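Local atomic coordinates of putative uncharacterized protein (Bacteroides vulgatus, PDB entry 4F7A), a protein that probably binds mucin O-glycans at the outer membrane, as a SusD/RagB-family lipoprotein with a TPR-like helical fold. Residues E26-G31 and L118-E123; E123-I128 and G133-S138; Y137-K142 and S147-E152. One frame throughout, in Å; residues are numbered along the deposited sequence.

Interaction 1 of 3, residues E26-G31 and L118-E123; sequences ETIQKG and LILKVE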
# COMPACT_ATOMS: atom_id res chain seq x y z
N GLU A 26 -5.98 11.26 -16.48
CA GLU A 26 -4.93 10.40 -16.97
C GLU A 26 -3.66 10.58 -16.13
O GLU A 26 -3.02 9.61 -15.73
CB GLU A 26 -4.65 10.70 -18.43
CG GLU A 26 -3.50 9.89 -18.97
CD GLU A 26 -3.16 10.18 -20.44
OE1 GLU A 26 -3.89 10.95 -21.10
OE2 GLU A 26 -2.15 9.62 -20.91
N THR A 27 -3.26 11.83 -15.91
CA THR A 27 -2.09 12.12 -15.08
C THR A 27 -2.25 11.61 -13.64
O THR A 27 -1.33 11.02 -13.06
CB THR A 27 -1.80 13.61 -15.09
OG1 THR A 27 -1.53 14.01 -16.43
CG2 THR A 27 -0.61 13.99 -14.18
N ILE A 28 -3.42 11.84 -13.06
CA ILE A 28 -3.66 11.43 -11.67
C ILE A 28 -3.57 9.90 -11.55
O ILE A 28 -2.90 9.39 -10.66
CB ILE A 28 -5.03 11.91 -11.14
CG1 ILE A 28 -5.07 13.44 -11.08
CG2 ILE A 28 -5.30 11.33 -9.73
CD1 ILE A 28 -6.51 14.03 -11.05
N GLN A 29 -4.28 9.19 -12.42
CA GLN A 29 -4.30 7.73 -12.35
C GLN A 29 -2.93 7.09 -12.63
O GLN A 29 -2.55 6.08 -12.02
CB GLN A 29 -5.42 7.17 -13.22
CG GLN A 29 -6.78 7.35 -12.51
CD GLN A 29 -7.97 7.09 -13.39
OE1 GLN A 29 -8.64 6.04 -13.26
NE2 GLN A 29 -8.23 8.01 -14.32
N LYS A 30 -2.14 7.70 -13.52
CA LYS A 30 -0.77 7.23 -13.76
C LYS A 30 0.17 7.56 -12.61
O LYS A 30 1.25 6.99 -12.52
CB LYS A 30 -0.22 7.85 -15.04
CG LYS A 30 -0.91 7.34 -16.29
CD LYS A 30 -0.24 7.88 -17.55
CE LYS A 30 -0.86 7.25 -18.80
NZ LYS A 30 -0.38 7.85 -20.08
N GLY A 31 -0.24 8.48 -11.75
CA GLY A 31 0.64 9.04 -10.74
C GLY A 31 0.47 8.46 -9.34
O GLY A 31 1.18 8.87 -8.43
N LEU A 118 -12.25 13.40 -6.28
CA LEU A 118 -12.06 13.37 -4.83
C LEU A 118 -11.57 12.01 -4.37
O LEU A 118 -10.66 11.94 -3.54
CB LEU A 118 -13.36 13.71 -4.10
CG LEU A 118 -13.76 15.18 -4.23
CD1 LEU A 118 -15.06 15.48 -3.48
CD2 LEU A 118 -12.65 16.09 -3.73
N ILE A 119 -12.17 10.95 -4.90
CA ILE A 119 -11.75 9.58 -4.55
C ILE A 119 -10.28 9.36 -4.94
O ILE A 119 -9.47 8.86 -4.15
CB ILE A 119 -12.70 8.53 -5.19
CG1 ILE A 119 -14.12 8.68 -4.60
CG2 ILE A 119 -12.20 7.07 -4.92
CD1 ILE A 119 -15.24 8.18 -5.49
N LEU A 120 -9.93 9.73 -6.16
CA LEU A 120 -8.54 9.57 -6.57
C LEU A 120 -7.57 10.40 -5.71
O LEU A 120 -6.46 9.99 -5.43
CB LEU A 120 -8.38 9.96 -8.04
CG LEU A 120 -9.05 9.05 -9.05
CD1 LEU A 120 -8.94 9.71 -10.45
CD2 LEU A 120 -8.48 7.61 -9.02
N LYS A 121 -8.01 11.59 -5.30
CA LYS A 121 -7.16 12.48 -4.49
C LYS A 121 -6.87 11.85 -3.13
O LYS A 121 -5.73 11.88 -2.63
CB LYS A 121 -7.84 13.84 -4.38
CG LYS A 121 -7.02 14.90 -3.70
CD LYS A 121 -7.58 16.30 -3.92
CE LYS A 121 -8.89 16.53 -3.20
NZ LYS A 121 -9.51 17.90 -3.46
N VAL A 122 -7.89 11.23 -2.54
CA VAL A 122 -7.73 10.53 -1.27
C VAL A 122 -6.89 9.27 -1.46
O VAL A 122 -6.01 8.97 -0.64
CB VAL A 122 -9.08 10.15 -0.63
CG1 VAL A 122 -8.87 9.27 0.60
CG2 VAL A 122 -9.87 11.38 -0.30
N GLU A 123 -7.16 8.53 -2.54
CA GLU A 123 -6.34 7.35 -2.87
C GLU A 123 -4.84 7.71 -2.97
O GLU A 123 -4.00 7.01 -2.44
CB GLU A 123 -6.82 6.70 -4.18
CG GLU A 123 -5.84 5.64 -4.75
CD GLU A 123 -5.58 4.47 -3.85
OE1 GLU A 123 -6.38 4.24 -2.89
OE2 GLU A 123 -4.57 3.76 -4.10

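Interaction 2 of 3, residues E123-I128 and G133-S138; sequences EAMHRI and GPIVYS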
# COMPACT_ATOMS: atom_id res chain seq x y z
N GLU A 123 -7.16 8.53 -2.54
CA GLU A 123 -6.34 7.35 -2.87
C GLU A 123 -4.84 7.71 -2.97
O GLU A 123 -4.00 7.01 -2.44
CB GLU A 123 -6.82 6.70 -4.18
CG GLU A 123 -5.84 5.64 -4.75
CD GLU A 123 -5.58 4.47 -3.85
OE1 GLU A 123 -6.38 4.24 -2.89
OE2 GLU A 123 -4.57 3.76 -4.10
N ALA A 124 -4.52 8.81 -3.65
CA ALA A 124 -3.13 9.24 -3.79
C ALA A 124 -2.54 9.69 -2.47
O ALA A 124 -1.43 9.31 -2.11
CB ALA A 124 -3.01 10.40 -4.81
N MSE A 125 -3.26 10.54 -1.74
CA MSE A 125 -2.63 11.26 -0.65
C MSE A 125 -2.63 10.50 0.68
O MSE A 125 -1.81 10.79 1.53
CB MSE A 125 -3.27 12.64 -0.48
CG MSE A 125 -3.14 13.51 -1.74
SE MSE A 125 -1.37 13.59 -2.47
CE MSE A 125 -0.58 14.73 -1.13
N HIS A 126 -3.51 9.53 0.87
CA HIS A 126 -3.42 8.73 2.11
C HIS A 126 -2.12 7.94 2.07
O HIS A 126 -1.51 7.73 3.10
CB HIS A 126 -4.67 7.85 2.34
CG HIS A 126 -4.63 6.52 1.65
ND1 HIS A 126 -4.88 6.38 0.31
CD2 HIS A 126 -4.32 5.29 2.10
CE1 HIS A 126 -4.76 5.11 -0.03
NE2 HIS A 126 -4.41 4.42 1.04
N ARG A 127 -1.67 7.55 0.86
CA ARG A 127 -0.37 6.88 0.71
C ARG A 127 0.83 7.76 1.15
O ARG A 127 1.82 7.25 1.66
CB ARG A 127 -0.18 6.43 -0.74
CG ARG A 127 -1.07 5.26 -1.14
CD ARG A 127 -1.26 5.16 -2.66
NE ARG A 127 -0.03 5.12 -3.46
CZ ARG A 127 0.68 4.02 -3.73
NH1 ARG A 127 0.37 2.83 -3.23
NH2 ARG A 127 1.74 4.10 -4.53
N ILE A 128 0.69 9.07 0.97
CA ILE A 128 1.74 10.03 1.36
C ILE A 128 1.74 10.29 2.88
O ILE A 128 2.79 10.24 3.50
CB ILE A 128 1.61 11.36 0.56
CG1 ILE A 128 1.63 11.07 -0.96
CG2 ILE A 128 2.69 12.37 0.96
CD1 ILE A 128 2.89 10.30 -1.45
N GLY A 133 3.67 11.05 7.71
CA GLY A 133 2.90 11.67 8.76
C GLY A 133 2.20 12.93 8.31
O GLY A 133 1.34 12.91 7.44
N PRO A 134 2.57 14.07 8.90
CA PRO A 134 1.98 15.32 8.46
C PRO A 134 2.19 15.57 6.96
O PRO A 134 3.23 15.24 6.38
CB PRO A 134 2.73 16.37 9.30
CG PRO A 134 3.13 15.62 10.57
CD PRO A 134 3.38 14.21 10.13
N ILE A 135 1.18 16.15 6.33
CA ILE A 135 1.30 16.51 4.91
C ILE A 135 0.61 17.83 4.65
O ILE A 135 -0.07 18.38 5.53
CB ILE A 135 0.68 15.42 3.99
CG1 ILE A 135 -0.83 15.25 4.23
CG2 ILE A 135 1.44 14.04 4.17
CD1 ILE A 135 -1.57 14.40 3.11
N VAL A 136 0.76 18.34 3.44
CA VAL A 136 -0.04 19.44 2.96
C VAL A 136 -1.24 18.86 2.21
O VAL A 136 -1.07 18.14 1.21
CB VAL A 136 0.76 20.40 2.04
CG1 VAL A 136 -0.15 21.50 1.50
CG2 VAL A 136 1.93 21.03 2.80
N TYR A 137 -2.45 19.14 2.70
CA TYR A 137 -3.66 18.59 2.09
C TYR A 137 -4.84 19.54 2.18
O TYR A 137 -5.16 20.22 1.19
CB TYR A 137 -3.99 17.21 2.67
CG TYR A 137 -5.09 16.50 1.93
CD1 TYR A 137 -4.83 15.85 0.73
CD2 TYR A 137 -6.39 16.49 2.42
CE1 TYR A 137 -5.86 15.24 0.01
CE2 TYR A 137 -7.42 15.85 1.72
CZ TYR A 137 -7.13 15.22 0.51
OH TYR A 137 -8.12 14.58 -0.19
N SER A 138 -5.46 19.64 3.36
CA SER A 138 -6.71 20.43 3.46
C SER A 138 -6.46 21.90 3.16
O SER A 138 -7.37 22.62 2.72
CB SER A 138 -7.38 20.26 4.84
OG SER A 138 -6.69 20.98 5.83

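Interaction 3 of 3, residues Y137-K142 and S147-E152; sequences YSKFGK and SVDTQE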
# COMPACT_ATOMS: atom_id res chain seq x y z
N TYR A 137 -2.45 19.14 2.70
CA TYR A 137 -3.66 18.59 2.09
C TYR A 137 -4.84 19.54 2.18
O TYR A 137 -5.16 20.22 1.19
CB TYR A 137 -3.99 17.21 2.67
CG TYR A 137 -5.09 16.50 1.93
CD1 TYR A 137 -4.83 15.85 0.73
CD2 TYR A 137 -6.39 16.49 2.42
CE1 TYR A 137 -5.86 15.24 0.01
CE2 TYR A 137 -7.42 15.85 1.72
CZ TYR A 137 -7.13 15.22 0.51
OH TYR A 137 -8.12 14.58 -0.19
N SER A 138 -5.46 19.64 3.36
CA SER A 138 -6.71 20.43 3.46
C SER A 138 -6.46 21.90 3.16
O SER A 138 -7.37 22.62 2.72
CB SER A 138 -7.38 20.26 4.84
OG SER A 138 -6.69 20.98 5.83
N LYS A 139 -5.23 22.37 3.36
CA LYS A 139 -4.94 23.78 3.13
C LYS A 139 -4.21 24.07 1.81
O LYS A 139 -3.82 25.20 1.54
CB LYS A 139 -4.19 24.35 4.32
CG LYS A 139 -5.07 24.30 5.58
CD LYS A 139 -4.39 24.84 6.84
CE LYS A 139 -3.41 23.84 7.42
NZ LYS A 139 -2.77 24.28 8.75
N PHE A 140 -4.05 23.05 0.97
CA PHE A 140 -3.36 23.23 -0.31
C PHE A 140 -4.05 24.31 -1.15
O PHE A 140 -5.28 24.35 -1.25
CB PHE A 140 -3.29 21.93 -1.09
CG PHE A 140 -2.48 22.02 -2.36
CD1 PHE A 140 -1.09 21.90 -2.32
CD2 PHE A 140 -3.10 22.23 -3.58
CE1 PHE A 140 -0.33 21.98 -3.49
CE2 PHE A 140 -2.35 22.32 -4.76
CZ PHE A 140 -0.97 22.19 -4.71
N GLY A 141 -3.25 25.21 -1.72
CA GLY A 141 -3.75 26.30 -2.57
C GLY A 141 -4.60 27.34 -1.87
O GLY A 141 -5.24 28.14 -2.55
N LYS A 142 -4.62 27.35 -0.53
CA LYS A 142 -5.41 28.32 0.23
C LYS A 142 -4.54 29.46 0.80
O LYS A 142 -5.07 30.38 1.42
CB LYS A 142 -6.13 27.65 1.41
CG LYS A 142 -7.35 26.78 1.05
CD LYS A 142 -8.02 26.29 2.35
CE LYS A 142 -9.53 26.47 2.35
NZ LYS A 142 -10.20 25.62 1.33
N SER A 147 0.62 25.76 6.29
CA SER A 147 0.09 24.92 5.22
C SER A 147 -0.14 23.46 5.61
O SER A 147 -0.68 22.66 4.83
CB SER A 147 1.09 24.96 4.06
OG SER A 147 2.41 24.62 4.54
N VAL A 148 0.29 23.10 6.82
CA VAL A 148 0.42 21.69 7.20
C VAL A 148 -0.82 21.15 7.92
O VAL A 148 -1.37 21.80 8.82
CB VAL A 148 1.67 21.51 8.11
CG1 VAL A 148 1.73 20.09 8.72
CG2 VAL A 148 2.93 21.80 7.31
N ASP A 149 -1.25 19.96 7.51
CA ASP A 149 -2.19 19.16 8.30
C ASP A 149 -1.42 18.17 9.17
O ASP A 149 -0.57 17.46 8.66
CB ASP A 149 -3.08 18.28 7.42
CG ASP A 149 -4.09 19.01 6.62
OD1 ASP A 149 -4.30 20.22 6.83
OD2 ASP A 149 -4.70 18.33 5.74
N THR A 150 -1.78 18.05 10.44
CA THR A 150 -1.38 16.85 11.22
C THR A 150 -1.98 15.63 10.52
O THR A 150 -2.93 15.76 9.72
CB THR A 150 -1.88 16.89 12.67
OG1 THR A 150 -3.30 16.78 12.66
CG2 THR A 150 -1.47 18.22 13.39
N GLN A 151 -1.44 14.44 10.76
CA GLN A 151 -2.03 13.24 10.16
C GLN A 151 -3.50 13.09 10.52
O GLN A 151 -4.30 12.67 9.68
CB GLN A 151 -1.25 11.99 10.55
CG GLN A 151 -1.77 10.71 9.89
CD GLN A 151 -0.83 9.54 10.10
OE1 GLN A 151 -0.81 8.95 11.19
NE2 GLN A 151 -0.06 9.16 9.04
N GLU A 152 -3.86 13.39 11.77
CA GLU A 152 -5.25 13.31 12.21
C GLU A 152 -6.14 14.22 11.35
O GLU A 152 -7.21 13.83 10.91
CB GLU A 152 -5.38 13.71 13.67
CG GLU A 152 -6.82 13.65 14.22
CD GLU A 152 -6.89 13.91 15.71
OE1 GLU A 152 -5.91 14.41 16.29
OE2 GLU A 152 -7.92 13.60 16.30
O HOH W 1 -2.88 21.19 4.68

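Interaction 1 of 3, residues E26-G31 and L118-E123
Leu120 meets both Ile28 and Gln29 where two helices of the TPR-like, SusD-type fold pack together, helix 15-30 against helix 111-132. The segments approach with the CA atoms of Ile28 and Leu120 7.3 Å apart, and the contact is small, burying 145 Å² in all.

Apolar packing carries it. CG2 of Ile28 lies 3.8 Å from CB of Leu120 and also touches Leu120 CD1. It gets there because CG2, not CG1, takes the place opposite the backbone N (chi1 -65° for CG1), while both side chains start out toward the facing helix. Val96 and Ala97 of helix 84-104 pack on Ile28, and Trp196 of helix 193-210 packs on Leu120, so other helices also border the pair.

The polar contribution is indirect. The aliphatic part of Gln29 rests on Leu120, while its amide is held elsewhere: NE2 bonds to the carbonyl oxygens of Phe25 and Ile185, and OE1 receives the N-H of Met187. With both ends of the amide engaged, its rotation is fixed, and CG rests against both methyls of Leu120, 3.8 Å from CD1 and 3.9 Å from CD2.

Interaction 2 of 3, residues E123-I128 and G133-S138
The phenol ring of Tyr137 is met at its edge, near its plane, by the side chain of selenomethionine Met125, whose CG comes within 3.7 Å of Tyr137 CE1; CB of Met125 lies as close, so the ring's CD1-CE1 side rests along both methylenes. Phe158 makes an edge-to-face contact with the ring, and the hydroxyl is bonded to Asp161 OD2. The other flat group belongs to His126, which leaves the helix away from segment 133-138. CG of Arg127 sits 3.8 Å above one face of its imidazole, displaced toward the rim, Glu123 CA lies in plane at the edge, and ND1 bonds to Val122 O.

The Met125 chain bends twice on its way to the methyl, at chi2 (-49°) and chi3 (-73°), leaving CE 4.2 Å from Val136 O, a loose approach to an oxygen that receives a hydrogen bond from Tyr90 OH.

This is the C-terminal part of helix 111-132, in the TPR-like, SusD-type helical fold, with the chain folding back over it. Gly133 is the first residue to leave helical geometry, and its positive phi (99°) turns the backbone into an irregular segment that runs back along the helix, with Gly133 O bonded to Thr129 OG1.

The returning loop lays Ile135 against Ile128, the two side chains crossing at about a right angle with their CG2 methyls 3.8 Å apart. The branch of Ile135 ending in CD1 reaches the other way, to 3.9 Å from Met125 O. Tyr90 of helix 84-104 packs on both Met125 and Ile135.

Interaction 3 of 3, residues Y137-K142 and S147-E152
Asp149 and Ser138 form a two-pronged contact in which each carboxylate oxygen takes a different donor of the same residue. The backbone N-H of Ser138 reaches OD2 of Asp149 at 2.8 Å and nearly straight (171°), while Ser138 OG gives its proton to Asp149 OD1 at 2.7 Å. Both donors come to the syn sides, somewhat out of the carboxylate plane. The serine hydroxyl is placed for this by a chi1 of 75°, which folds OG back over its own backbone. Tyr137 CB also lies against Asp149 OD2.

A single water completes the network. It accepts the N-H groups of Tyr137 and Lys139, donates to Ser147 O at 2.7 Å, and makes a weaker bond to Asp149 OD1, so it satisfies backbone atoms of both segments. Ser147 OG is bonded to Gln484 OE1 of helix 482-492.

Lys139 bends at chi3 (-77°), and its NZ meets Val148 O at 2.8 Å, from above the carbonyl plane, and also bonds to Asn146 O. NZ lies 4.7 Å from Asp149 OD1, near enough that the opposite charges probably favour one another. Replacing Asp149 with an alanine would probably leave the Ser138 N-H and hydroxyl without their acceptors and the water less firmly held.

Segment 137-142 is shaped by two overlapping turns, type I from Tyr137 to Phe140 and type II from Lys139 to Lys142, the second with Gly141 at positive phi. Further along, Thr150 is the N-cap of helix 151-174. The contact thus fastens the approach to that helix to the loop leaving helix 111-132; Asp149 touches Ala154, and Tyr137 and Ser138 touch Ala157, of helix 151-174, while Val148 packs on helix 482-492.

From the N terminus, helix 15-30 meets helix 111-132 in interaction 1, closing a large excursion of 86 residues, about half of them helical. Interaction 2 opens on Glu123, where interaction 1 ends, and folds the chain back over the last turns of the same helix, with four helical residues between the segments. Tyr137 and Ser138 are then shared with interaction 3, whose small loop of four residues leads into helix 151-174. The three therefore follow in series, none enclosing or crossing another. Interactions 2 and 3 are further joined by a probable backbone hydrogen bond, Asp149 N to Ile135 O, while Tyr137 OH packs against Lys121 and Val122 of interaction 1's second segment.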